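Local coordinates for proton-dependent oligopeptide transporter family protein (Xanthomonas campestris, PDB 6EI3), which probably carries small peptides across the bacterial membrane, driven by the proton gradient, as a member of the major facilitator superfamily, at residues H52-I56 with N445-L449; F302-Q308 with S374-W378; I56-P62 with Y438-T442. All coordinates share one frame. Numbering follows the deposited sequence.

Contact 1 of 3, residues H52-I56 with N445-L449. With 78M ((2S)-2,3-dihydroxypropyl(7Z)-pentadec-7-enoate), chain G; 78M ((2S)-2,3-dihydroxypropyl(7Z)-pentadec-7-enoate), chain O.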
loop_
_atom_site.group_PDB
_atom_site.type_symbol
_atom_site.label_atom_id
_atom_site.label_comp_id
_atom_site.label_asym_id
_atom_site.label_seq_id
_atom_site.Cartn_x
_atom_site.Cartn_y
_atom_site.Cartn_z
ATOM N N HIS A 52 -0.660 2.344 11.007
ATOM C CA HIS A 52 -0.093 1.273 10.209
ATOM C C HIS A 52 -0.960 0.004 10.271
ATOM O O HIS A 52 -1.017 -0.707 9.269
ATOM C CB HIS A 52 1.388 1.057 10.583
ATOM C CG HIS A 52 2.211 2.240 10.175
ATOM N ND1 HIS A 52 2.533 2.469 8.841
ATOM C CD2 HIS A 52 2.708 3.254 10.920
ATOM C CE1 HIS A 52 3.161 3.633 8.814
ATOM N NE2 HIS A 52 3.322 4.124 10.041
ATOM N N SER A 53 -1.712 -0.228 11.380
ATOM C CA SER A 53 -2.675 -1.351 11.447
ATOM C C SER A 53 -3.837 -1.068 10.474
ATOM O O SER A 53 -4.300 -1.972 9.777
ATOM C CB SER A 53 -3.229 -1.522 12.865
ATOM O OG SER A 53 -2.201 -2.025 13.691
ATOM N N PHE A 54 -4.302 0.186 10.445
ATOM C CA PHE A 54 -5.336 0.675 9.520
ATOM C C PHE A 54 -4.889 0.459 8.039
ATOM O O PHE A 54 -5.659 -0.073 7.242
ATOM C CB PHE A 54 -5.615 2.173 9.789
ATOM C CG PHE A 54 -6.515 2.829 8.776
ATOM C CD1 PHE A 54 -7.894 2.620 8.807
ATOM C CD2 PHE A 54 -5.993 3.659 7.793
ATOM C CE1 PHE A 54 -8.729 3.231 7.867
ATOM C CE2 PHE A 54 -6.825 4.250 6.837
ATOM C CZ PHE A 54 -8.184 4.031 6.878
ATOM N N MET A 55 -3.646 0.884 7.687
ATOM C CA MET A 55 -3.056 0.692 6.352
ATOM C C MET A 55 -2.998 -0.809 5.991
ATOM O O MET A 55 -3.281 -1.185 4.852
ATOM C CB MET A 55 -1.671 1.343 6.267
ATOM C CG MET A 55 -1.726 2.891 6.248
ATOM S SD MET A 55 -2.851 3.556 4.975
ATOM C CE MET A 55 -1.934 3.151 3.520
ATOM N N ILE A 56 -2.681 -1.658 6.979
ATOM C CA ILE A 56 -2.661 -3.111 6.791
ATOM C C ILE A 56 -4.043 -3.605 6.331
ATOM O O ILE A 56 -4.117 -4.300 5.328
ATOM C CB ILE A 56 -2.122 -3.839 8.044
ATOM C CG1 ILE A 56 -0.582 -3.818 8.008
ATOM C CG2 ILE A 56 -2.652 -5.287 8.114
ATOM C CD1 ILE A 56 0.111 -4.119 9.272
ATOM N N ASN A 445 3.940 -2.308 5.802
ATOM C CA ASN A 445 3.355 -1.751 7.022
ATOM C C ASN A 445 3.566 -2.665 8.218
ATOM O O ASN A 445 3.756 -2.161 9.319
ATOM C CB ASN A 445 1.877 -1.356 6.827
ATOM C CG ASN A 445 1.764 -0.063 6.075
ATOM O OD1 ASN A 445 1.730 1.019 6.659
ATOM N ND2 ASN A 445 1.835 -0.134 4.763
ATOM N N LEU A 446 3.640 -3.999 7.994
ATOM C CA LEU A 446 3.946 -4.953 9.051
ATOM C C LEU A 446 5.348 -4.663 9.593
ATOM O O LEU A 446 5.518 -4.682 10.820
ATOM C CB LEU A 446 3.845 -6.427 8.575
ATOM C CG LEU A 446 4.453 -7.515 9.494
ATOM C CD1 LEU A 446 3.723 -7.609 10.858
ATOM C CD2 LEU A 446 4.520 -8.894 8.786
ATOM N N TRP A 447 6.345 -4.382 8.695
ATOM C CA TRP A 447 7.710 -4.107 9.166
ATOM C C TRP A 447 7.754 -2.905 10.119
ATOM O O TRP A 447 8.596 -2.883 11.011
ATOM C CB TRP A 447 8.726 -3.939 8.013
ATOM C CG TRP A 447 8.771 -5.043 6.984
ATOM C CD1 TRP A 447 8.908 -4.884 5.638
ATOM C CD2 TRP A 447 8.675 -6.460 7.215
ATOM N NE1 TRP A 447 8.926 -6.109 5.015
ATOM C CE2 TRP A 447 8.788 -7.095 5.958
ATOM C CE3 TRP A 447 8.539 -7.259 8.366
ATOM C CZ2 TRP A 447 8.754 -8.487 5.815
ATOM C CZ3 TRP A 447 8.489 -8.638 8.224
ATOM C CH2 TRP A 447 8.572 -9.238 6.956
ATOM N N VAL A 448 6.864 -1.902 9.911
ATOM C CA VAL A 448 6.779 -0.718 10.777
ATOM C C VAL A 448 6.244 -1.172 12.148
ATOM O O VAL A 448 6.824 -0.829 13.180
ATOM C CB VAL A 448 5.893 0.407 10.180
ATOM C CG1 VAL A 448 5.830 1.612 11.125
ATOM C CG2 VAL A 448 6.362 0.826 8.788
ATOM N N LEU A 449 5.140 -1.955 12.157
ATOM C CA LEU A 449 4.558 -2.480 13.397
ATOM C C LEU A 449 5.578 -3.289 14.185
ATOM O O LEU A 449 5.686 -3.108 15.402
ATOM C CB LEU A 449 3.334 -3.350 13.112
ATOM C CG LEU A 449 2.078 -2.685 12.523
ATOM C CD1 LEU A 449 0.897 -3.663 12.592
ATOM C CD2 LEU A 449 1.712 -1.393 13.292
HETATM O O21 78M G . -1.357 -1.300 21.424
HETATM C C20 78M G . -2.764 -1.488 21.520
HETATM C C18 78M G . -3.474 -0.791 20.382
HETATM O O19 78M G . -3.472 0.624 20.589
HETATM C C17 78M G . -4.896 -1.274 20.186
HETATM O O2 78M G . -5.061 -1.558 18.773
HETATM C C1 78M G . -5.551 -0.596 17.978
HETATM O O1 78M G . -5.739 0.536 18.330
HETATM C C2 78M G . -5.796 -1.108 16.591
HETATM C C3 78M G . -6.977 -0.464 15.883
HETATM C C4 78M G . -6.747 -0.379 14.389
HETATM C C5 78M G . -7.998 -0.198 13.558
HETATM C C6 78M G . -7.817 -0.599 12.096
HETATM C C7 78M G . -7.974 -2.069 11.868
HETATM C C8 78M G . -7.903 -2.695 10.708
HETATM C C9 78M G . -8.086 -4.163 10.487
HETATM C C10 78M G . -6.775 -4.924 10.345
HETATM C C11 78M G . -6.925 -6.289 9.690
HETATM C C12 78M G . -5.606 -7.014 9.542
HETATM C C13 78M G . -5.620 -8.223 8.630
HETATM C C15 78M G . -4.220 -10.078 7.638
HETATM C C14 78M G . -4.230 -8.763 8.372
HETATM O O21 78M O . 13.928 -16.581 -8.591
HETATM C C20 78M O . 12.695 -17.216 -8.292
HETATM C C18 78M O . 12.601 -17.567 -6.826
HETATM O O19 78M O . 13.682 -18.425 -6.455
HETATM C C17 78M O . 11.288 -18.220 -6.472
HETATM O O2 78M O . 11.148 -18.079 -5.039
HETATM C C1 78M O . 9.943 -18.296 -4.499
HETATM O O1 78M O . 9.006 -18.757 -5.100
HETATM C C2 78M O . 9.910 -17.878 -3.058
HETATM C C3 78M O . 8.918 -16.755 -2.782
HETATM C C4 78M O . 9.448 -15.722 -1.796
HETATM C C5 78M O . 8.689 -15.643 -0.482
HETATM C C6 78M O . 7.380 -14.846 -0.539
HETATM C C7 78M O . 7.510 -13.495 0.088
HETATM C C8 78M O . 6.963 -13.092 1.222
HETATM C C9 78M O . 7.110 -11.731 1.839
HETATM C C10 78M O . 8.336 -11.664 2.755
HETATM C C11 78M O . 9.214 -10.441 2.552
HETATM C C12 78M O . 10.686 -10.702 2.849
HETATM C C13 78M O . 11.640 -9.566 2.505
HETATM C C15 78M O . 12.859 -7.521 3.312
HETATM C C14 78M O . 11.697 -8.448 3.531
#

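Contact 2 of 3, residues F302-Q308 with S374-W378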
loop_
_atom_site.group_PDB
_atom_site.type_symbol
_atom_site.label_atom_id
_atom_site.label_comp_id
_atom_site.label_asym_id
_atom_site.label_seq_id
_atom_site.Cartn_x
_atom_site.Cartn_y
_atom_site.Cartn_z
ATOM N N PHE A 302 10.356 -0.480 0.876
ATOM C CA PHE A 302 10.037 0.837 0.321
ATOM C C PHE A 302 8.720 1.333 0.950
ATOM O O PHE A 302 8.615 2.504 1.306
ATOM C CB PHE A 302 9.934 0.832 -1.236
ATOM C CG PHE A 302 9.281 2.109 -1.721
ATOM C CD1 PHE A 302 10.003 3.301 -1.781
ATOM C CD2 PHE A 302 7.913 2.153 -1.990
ATOM C CE1 PHE A 302 9.377 4.501 -2.155
ATOM C CE2 PHE A 302 7.294 3.348 -2.350
ATOM C CZ PHE A 302 8.027 4.518 -2.417
ATOM N N PHE A 303 7.716 0.456 1.052
ATOM C CA PHE A 303 6.415 0.828 1.621
ATOM C C PHE A 303 6.477 1.069 3.116
ATOM O O PHE A 303 5.705 1.893 3.603
ATOM C CB PHE A 303 5.326 -0.177 1.240
ATOM C CG PHE A 303 4.971 -0.031 -0.217
ATOM C CD1 PHE A 303 4.243 1.070 -0.667
ATOM C CD2 PHE A 303 5.370 -0.987 -1.145
ATOM C CE1 PHE A 303 3.949 1.229 -2.028
ATOM C CE2 PHE A 303 5.062 -0.835 -2.509
ATOM C CZ PHE A 303 4.381 0.285 -2.944
ATOM N N SER A 304 7.451 0.426 3.832
ATOM C CA SER A 304 7.702 0.675 5.258
ATOM C C SER A 304 8.080 2.129 5.418
ATOM O O SER A 304 7.617 2.785 6.330
ATOM C CB SER A 304 8.878 -0.169 5.767
ATOM O OG SER A 304 8.599 -1.541 5.612
ATOM N N LEU A 305 8.938 2.619 4.537
ATOM C CA LEU A 305 9.444 3.988 4.553
ATOM C C LEU A 305 8.443 4.986 3.983
ATOM O O LEU A 305 8.297 6.094 4.501
ATOM C CB LEU A 305 10.769 4.031 3.766
ATOM C CG LEU A 305 12.041 3.717 4.583
ATOM C CD1 LEU A 305 12.150 2.237 4.962
ATOM C CD2 LEU A 305 13.281 4.091 3.803
ATOM N N PHE A 306 7.727 4.580 2.939
ATOM C CA PHE A 306 6.776 5.455 2.273
ATOM C C PHE A 306 5.549 5.797 3.135
ATOM O O PHE A 306 5.200 6.970 3.230
ATOM C CB PHE A 306 6.372 4.848 0.906
ATOM C CG PHE A 306 5.431 5.717 0.108
ATOM C CD1 PHE A 306 5.871 6.901 -0.465
ATOM C CD2 PHE A 306 4.101 5.342 -0.076
ATOM C CE1 PHE A 306 4.988 7.715 -1.184
ATOM C CE2 PHE A 306 3.223 6.157 -0.792
ATOM C CZ PHE A 306 3.674 7.335 -1.346
ATOM N N ASP A 307 4.893 4.788 3.745
ATOM C CA ASP A 307 3.660 4.996 4.528
ATOM C C ASP A 307 3.871 5.751 5.864
ATOM O O ASP A 307 2.919 6.305 6.410
ATOM C CB ASP A 307 2.897 3.672 4.723
ATOM C CG ASP A 307 2.096 3.316 3.459
ATOM O OD1 ASP A 307 1.520 4.243 2.836
ATOM O OD2 ASP A 307 2.062 2.119 3.088
ATOM N N GLN A 308 5.121 5.849 6.331
ATOM C CA GLN A 308 5.460 6.586 7.552
ATOM C C GLN A 308 5.446 8.122 7.374
ATOM O O GLN A 308 5.572 8.843 8.355
ATOM C CB GLN A 308 6.783 6.096 8.124
ATOM C CG GLN A 308 6.684 4.753 8.821
ATOM C CD GLN A 308 8.007 4.419 9.452
ATOM O OE1 GLN A 308 8.348 4.913 10.539
ATOM N NE2 GLN A 308 8.823 3.659 8.736
ATOM N N SER A 374 14.700 6.209 -1.315
ATOM C CA SER A 374 13.834 6.248 -0.136
ATOM C C SER A 374 14.748 6.145 1.123
ATOM O O SER A 374 14.490 6.816 2.116
ATOM C CB SER A 374 12.762 5.159 -0.188
ATOM O OG SER A 374 13.217 3.885 0.259
ATOM N N GLY A 375 15.848 5.403 1.011
ATOM C CA GLY A 375 16.861 5.302 2.063
ATOM C C GLY A 375 17.540 6.645 2.299
ATOM O O GLY A 375 17.684 7.077 3.444
ATOM N N VAL A 376 17.889 7.348 1.211
ATOM C CA VAL A 376 18.516 8.683 1.247
ATOM C C VAL A 376 17.565 9.696 1.918
ATOM O O VAL A 376 18.019 10.509 2.719
ATOM C CB VAL A 376 19.011 9.137 -0.164
ATOM C CG1 VAL A 376 19.675 10.522 -0.122
ATOM C CG2 VAL A 376 19.981 8.116 -0.754
ATOM N N ALA A 377 16.246 9.598 1.641
ATOM C CA ALA A 377 15.206 10.448 2.234
ATOM C C ALA A 377 15.227 10.289 3.749
ATOM O O ALA A 377 15.149 11.279 4.476
ATOM C CB ALA A 377 13.834 10.059 1.696
ATOM N N TRP A 378 15.380 9.040 4.221
ATOM C CA TRP A 378 15.404 8.734 5.646
ATOM C C TRP A 378 16.739 9.128 6.305
ATOM O O TRP A 378 16.730 9.407 7.500
ATOM C CB TRP A 378 14.982 7.282 5.889
ATOM C CG TRP A 378 13.479 7.167 5.838
ATOM C CD1 TRP A 378 12.684 7.291 4.734
ATOM C CD2 TRP A 378 12.593 7.094 6.966
ATOM N NE1 TRP A 378 11.357 7.273 5.101
ATOM C CE2 TRP A 378 11.273 7.114 6.464
ATOM C CE3 TRP A 378 12.787 7.009 8.355
ATOM C CZ2 TRP A 378 10.156 6.994 7.293
ATOM C CZ3 TRP A 378 11.678 6.885 9.180
ATOM C CH2 TRP A 378 10.377 6.922 8.653
#

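Contact 3 of 3, residues I56-P62 with Y438-T442. With 78M ((2S)-2,3-dihydroxypropyl(7Z)-pentadec-7-enoate), chain G.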
loop_
_atom_site.group_PDB
_atom_site.type_symbol
_atom_site.label_atom_id
_atom_site.label_comp_id
_atom_site.label_asym_id
_atom_site.label_seq_id
_atom_site.Cartn_x
_atom_site.Cartn_y
_atom_site.Cartn_z
ATOM N N ILE A 56 -2.681 -1.658 6.979
ATOM C CA ILE A 56 -2.661 -3.111 6.791
ATOM C C ILE A 56 -4.043 -3.605 6.331
ATOM O O ILE A 56 -4.117 -4.300 5.328
ATOM C CB ILE A 56 -2.122 -3.839 8.044
ATOM C CG1 ILE A 56 -0.582 -3.818 8.008
ATOM C CG2 ILE A 56 -2.652 -5.287 8.114
ATOM C CD1 ILE A 56 0.111 -4.119 9.272
ATOM N N GLY A 57 -5.108 -3.171 7.012
ATOM C CA GLY A 57 -6.474 -3.544 6.663
ATOM C C GLY A 57 -6.874 -3.062 5.288
ATOM O O GLY A 57 -7.464 -3.814 4.503
ATOM N N VAL A 58 -6.561 -1.778 4.994
ATOM C CA VAL A 58 -6.871 -1.152 3.715
ATOM C C VAL A 58 -6.289 -1.950 2.536
ATOM O O VAL A 58 -6.957 -2.093 1.521
ATOM C CB VAL A 58 -6.426 0.330 3.679
ATOM C CG1 VAL A 58 -6.596 0.934 2.278
ATOM C CG2 VAL A 58 -7.196 1.159 4.709
ATOM N N PHE A 59 -5.062 -2.478 2.680
ATOM C CA PHE A 59 -4.376 -3.164 1.587
ATOM C C PHE A 59 -4.457 -4.682 1.671
ATOM O O PHE A 59 -4.031 -5.359 0.735
ATOM C CB PHE A 59 -2.936 -2.651 1.475
ATOM C CG PHE A 59 -2.912 -1.316 0.760
ATOM C CD1 PHE A 59 -3.112 -0.128 1.459
ATOM C CD2 PHE A 59 -2.666 -1.246 -0.608
ATOM C CE1 PHE A 59 -3.084 1.111 0.797
ATOM C CE2 PHE A 59 -2.620 -0.007 -1.268
ATOM C CZ PHE A 59 -2.846 1.159 -0.560
ATOM N N PHE A 60 -5.107 -5.210 2.720
ATOM C CA PHE A 60 -5.336 -6.659 2.839
ATOM C C PHE A 60 -6.748 -7.025 2.319
ATOM O O PHE A 60 -6.882 -8.003 1.581
ATOM C CB PHE A 60 -5.172 -7.145 4.294
ATOM C CG PHE A 60 -5.630 -8.577 4.480
ATOM C CD1 PHE A 60 -4.842 -9.641 4.040
ATOM C CD2 PHE A 60 -6.889 -8.858 5.003
ATOM C CE1 PHE A 60 -5.285 -10.964 4.173
ATOM C CE2 PHE A 60 -7.336 -10.185 5.122
ATOM C CZ PHE A 60 -6.526 -11.227 4.712
ATOM N N PHE A 61 -7.800 -6.253 2.735
ATOM C CA PHE A 61 -9.200 -6.517 2.382
ATOM C C PHE A 61 -9.497 -6.487 0.857
ATOM O O PHE A 61 -10.445 -7.180 0.498
ATOM C CB PHE A 61 -10.190 -5.659 3.178
ATOM C CG PHE A 61 -10.266 -6.102 4.621
ATOM C CD1 PHE A 61 -10.670 -7.393 4.950
ATOM C CD2 PHE A 61 -9.937 -5.227 5.651
ATOM C CE1 PHE A 61 -10.727 -7.808 6.287
ATOM C CE2 PHE A 61 -9.996 -5.639 6.994
ATOM C CZ PHE A 61 -10.399 -6.928 7.300
ATOM N N PRO A 62 -8.682 -5.909 -0.077
ATOM C CA PRO A 62 -8.928 -6.166 -1.517
ATOM C C PRO A 62 -9.045 -7.653 -1.834
ATOM O O PRO A 62 -9.744 -7.992 -2.782
ATOM C CB PRO A 62 -7.679 -5.590 -2.189
ATOM C CG PRO A 62 -7.292 -4.459 -1.285
ATOM C CD PRO A 62 -7.513 -5.016 0.087
ATOM N N TYR A 438 -0.933 -5.203 -3.727
ATOM C CA TYR A 438 -1.611 -4.687 -2.530
ATOM C C TYR A 438 -0.986 -5.281 -1.270
ATOM O O TYR A 438 -0.736 -4.557 -0.317
ATOM C CB TYR A 438 -3.112 -5.010 -2.550
ATOM C CG TYR A 438 -3.874 -4.300 -3.641
ATOM C CD1 TYR A 438 -3.606 -2.970 -3.954
ATOM C CD2 TYR A 438 -4.902 -4.937 -4.325
ATOM C CE1 TYR A 438 -4.313 -2.309 -4.958
ATOM C CE2 TYR A 438 -5.629 -4.277 -5.316
ATOM C CZ TYR A 438 -5.329 -2.966 -5.631
ATOM O OH TYR A 438 -6.057 -2.304 -6.590
ATOM N N LEU A 439 -0.686 -6.580 -1.294
ATOM C CA LEU A 439 -0.053 -7.256 -0.171
ATOM C C LEU A 439 1.367 -6.734 0.100
ATOM O O LEU A 439 1.842 -6.885 1.215
ATOM C CB LEU A 439 -0.058 -8.789 -0.351
ATOM C CG LEU A 439 -1.440 -9.467 -0.351
ATOM C CD1 LEU A 439 -1.303 -10.971 -0.626
ATOM C CD2 LEU A 439 -2.211 -9.212 0.964
ATOM N N THR A 440 2.040 -6.148 -0.919
ATOM C CA THR A 440 3.378 -5.552 -0.796
ATOM C C THR A 440 3.313 -4.384 0.202
ATOM O O THR A 440 4.178 -4.281 1.069
ATOM C CB THR A 440 3.944 -5.205 -2.187
ATOM O OG1 THR A 440 3.959 -6.400 -2.954
ATOM C CG2 THR A 440 5.350 -4.660 -2.143
ATOM N N THR A 441 2.258 -3.546 0.109
ATOM C CA THR A 441 2.005 -2.449 1.057
ATOM C C THR A 441 1.646 -3.030 2.414
ATOM O O THR A 441 2.172 -2.544 3.413
ATOM C CB THR A 441 0.866 -1.556 0.562
ATOM O OG1 THR A 441 1.313 -0.894 -0.609
ATOM C CG2 THR A 441 0.440 -0.502 1.609
ATOM N N THR A 442 0.748 -4.064 2.468
ATOM C CA THR A 442 0.374 -4.696 3.748
ATOM C C THR A 442 1.658 -5.113 4.474
ATOM O O THR A 442 1.845 -4.730 5.630
ATOM C CB THR A 442 -0.579 -5.910 3.534
ATOM O OG1 THR A 442 -1.852 -5.439 3.108
ATOM C CG2 THR A 442 -0.792 -6.748 4.806
HETATM O O21 78M G . -1.357 -1.300 21.424
HETATM C C20 78M G . -2.764 -1.488 21.520
HETATM C C18 78M G . -3.474 -0.791 20.382
HETATM O O19 78M G . -3.472 0.624 20.589
HETATM C C17 78M G . -4.896 -1.274 20.186
HETATM O O2 78M G . -5.061 -1.558 18.773
HETATM C C1 78M G . -5.551 -0.596 17.978
HETATM O O1 78M G . -5.739 0.536 18.330
HETATM C C2 78M G . -5.796 -1.108 16.591
HETATM C C3 78M G . -6.977 -0.464 15.883
HETATM C C4 78M G . -6.747 -0.379 14.389
HETATM C C5 78M G . -7.998 -0.198 13.558
HETATM C C6 78M G . -7.817 -0.599 12.096
HETATM C C7 78M G . -7.974 -2.069 11.868
HETATM C C8 78M G . -7.903 -2.695 10.708
HETATM C C9 78M G . -8.086 -4.163 10.487
HETATM C C10 78M G . -6.775 -4.924 10.345
HETATM C C11 78M G . -6.925 -6.289 9.690
HETATM C C12 78M G . -5.606 -7.014 9.542
HETATM C C13 78M G . -5.620 -8.223 8.630
HETATM C C15 78M G . -4.220 -10.078 7.638
HETATM C C14 78M G . -4.230 -8.763 8.372
#

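Contact 1 of 3, residues H52-I56 with N445-L449
The imidazole ring of His52 lies under the side chain of Val448, whose CG1 sits 3.7 Å from the ring centroid and 16° off the ring normal. This is a CH-pi contact over the ring face. It joins helix 40-60 and helix 430-456 of the major facilitator fold, one from each half of the transporter. The short helical segments run nearly antiparallel, at 152°, with their axes 9.1 Å apart.

At the edge of the same ring, His52 ND1 donates a hydrogen bond to Asn445 OD1 at 2.7 Å, with an N-H...O angle of 170°, so it is short and nearly straight. His52 NE2 is hydrogen-bonded to Ser311, and Asn445 ND2 to both Thr441 O and Asp307. A polar chain therefore crosses a buried interface. A histidine here recalls the histidine linked to proton coupling in mammalian relatives, and is consistent with a similar part in this transporter.

Apolar contacts flank the polar pair. Ile56 CG1 is 3.7 Å from Asn445 CB, and His52 CB is 3.7 Å from Leu449 CD2. Ile56 also meets a lipid, with its CG2 3.7 Å from C12 of 78M chain G. On its other branch, Ile56 CD1 packs 3.4 Å from Leu449 CD1.

Contact 2 of 3, residues F302-Q308 with S374-W378
Apolar packing centres on Leu305 and Trp378. Leu305 CG sits 3.7 Å from the centroid of the five-membered ring of Trp378, 15° off its normal, a CH-pi contact over the ring face. Leu305 CD2 is 3.4 Å from Trp378 CD1. The same methyl touches a backbone carbonyl, with Leu305 CD2 3.4 Å from Ser374 O. Phe302 turns its ring edge to Ser374, with Phe302 CD1 3.7 Å from Ser374 CB.

One hydrogen bond crosses the contact. Trp378 NE1 donates to Leu305 O at 3.3 Å, but the 129° angle makes it weak.

Gln308 and Ser374 find their polar partners near their own segments. Gln308 NE2 donates to Ser304 O at 2.8 Å, while its OE1 pairs with Thr312. Ser374 OG bonds to Ile371 O.

The contact joins helix 281-306 and helix 363-389 in the C-terminal half of the major facilitator fold. The segments run in similar directions, 37° apart. With its cross-helix hydrogen bond weak, this contact rests mainly on the fit of Leu305 against the indole.

Contact 3 of 3, residues I56-P62 with Y438-T442
A lipid pocket borders this contact: the acyl chain of 78M chain G runs along helix 40-60. Its C15 lies over one face of the Phe60 ring, 3.7 Å from Phe60 CD1, and its C10 is 3.9 Å from Gly57 CA. A CB at Gly57 would be crowded by C8 of the same lipid.

Phe59 is the main residue facing helix 430-456. Thr441 CG2 sits over its ring, 3.7 Å from the centroid and 18° off the normal, in a CH-pi contact. Phe59 CB is 3.4 Å from Tyr438 O, and Phe59 CD2 is 3.9 Å from Tyr438 CD1. Lys118 makes a cation-pi contact with the Phe59 ring.

Helix 40-60 and helix 430-456 come one from each half of the major facilitator fold. The segments are antiparallel at 163°, with axes 8.0 Å apart. The backbones come closest where Ile56 CA is 4.6 Å from Thr442 CA; Phe59 CA and Tyr438 CA are 5.2 Å apart. Thr442 OG1 donates a weak hydrogen bond to Ile56 O at 3.4 Å.

Further along, Pro62 CB packs 3.6 Å from Tyr438 CD2. Leu439 reaches back, placing its CD2 4.1 Å from Phe60 CD1.

Overall arrangement
All three contacts are buried, though contact 3 includes two partly exposed aromatic residues. Contacts 1 and 3 hold the same two helices, 40-60 and 430-456, and share Ile56. Their centres are about 9 Å apart, and both border 78M chain G. Contact 2 lies within the C-terminal half, its centre about 13 Å from that of contact 1 and about 17 Å from that of contact 3. Between the halves, contact 1 has the strong His52-Asn445 bond, and contact 3 a weak Thr442-Ile56 bond beside aromatic packing. Contact 2 is mostly leucine-indole packing. Asp307, in segment 302-308, bonds to Asn445 of contact 1 and only packs against Thr441 of contact 3.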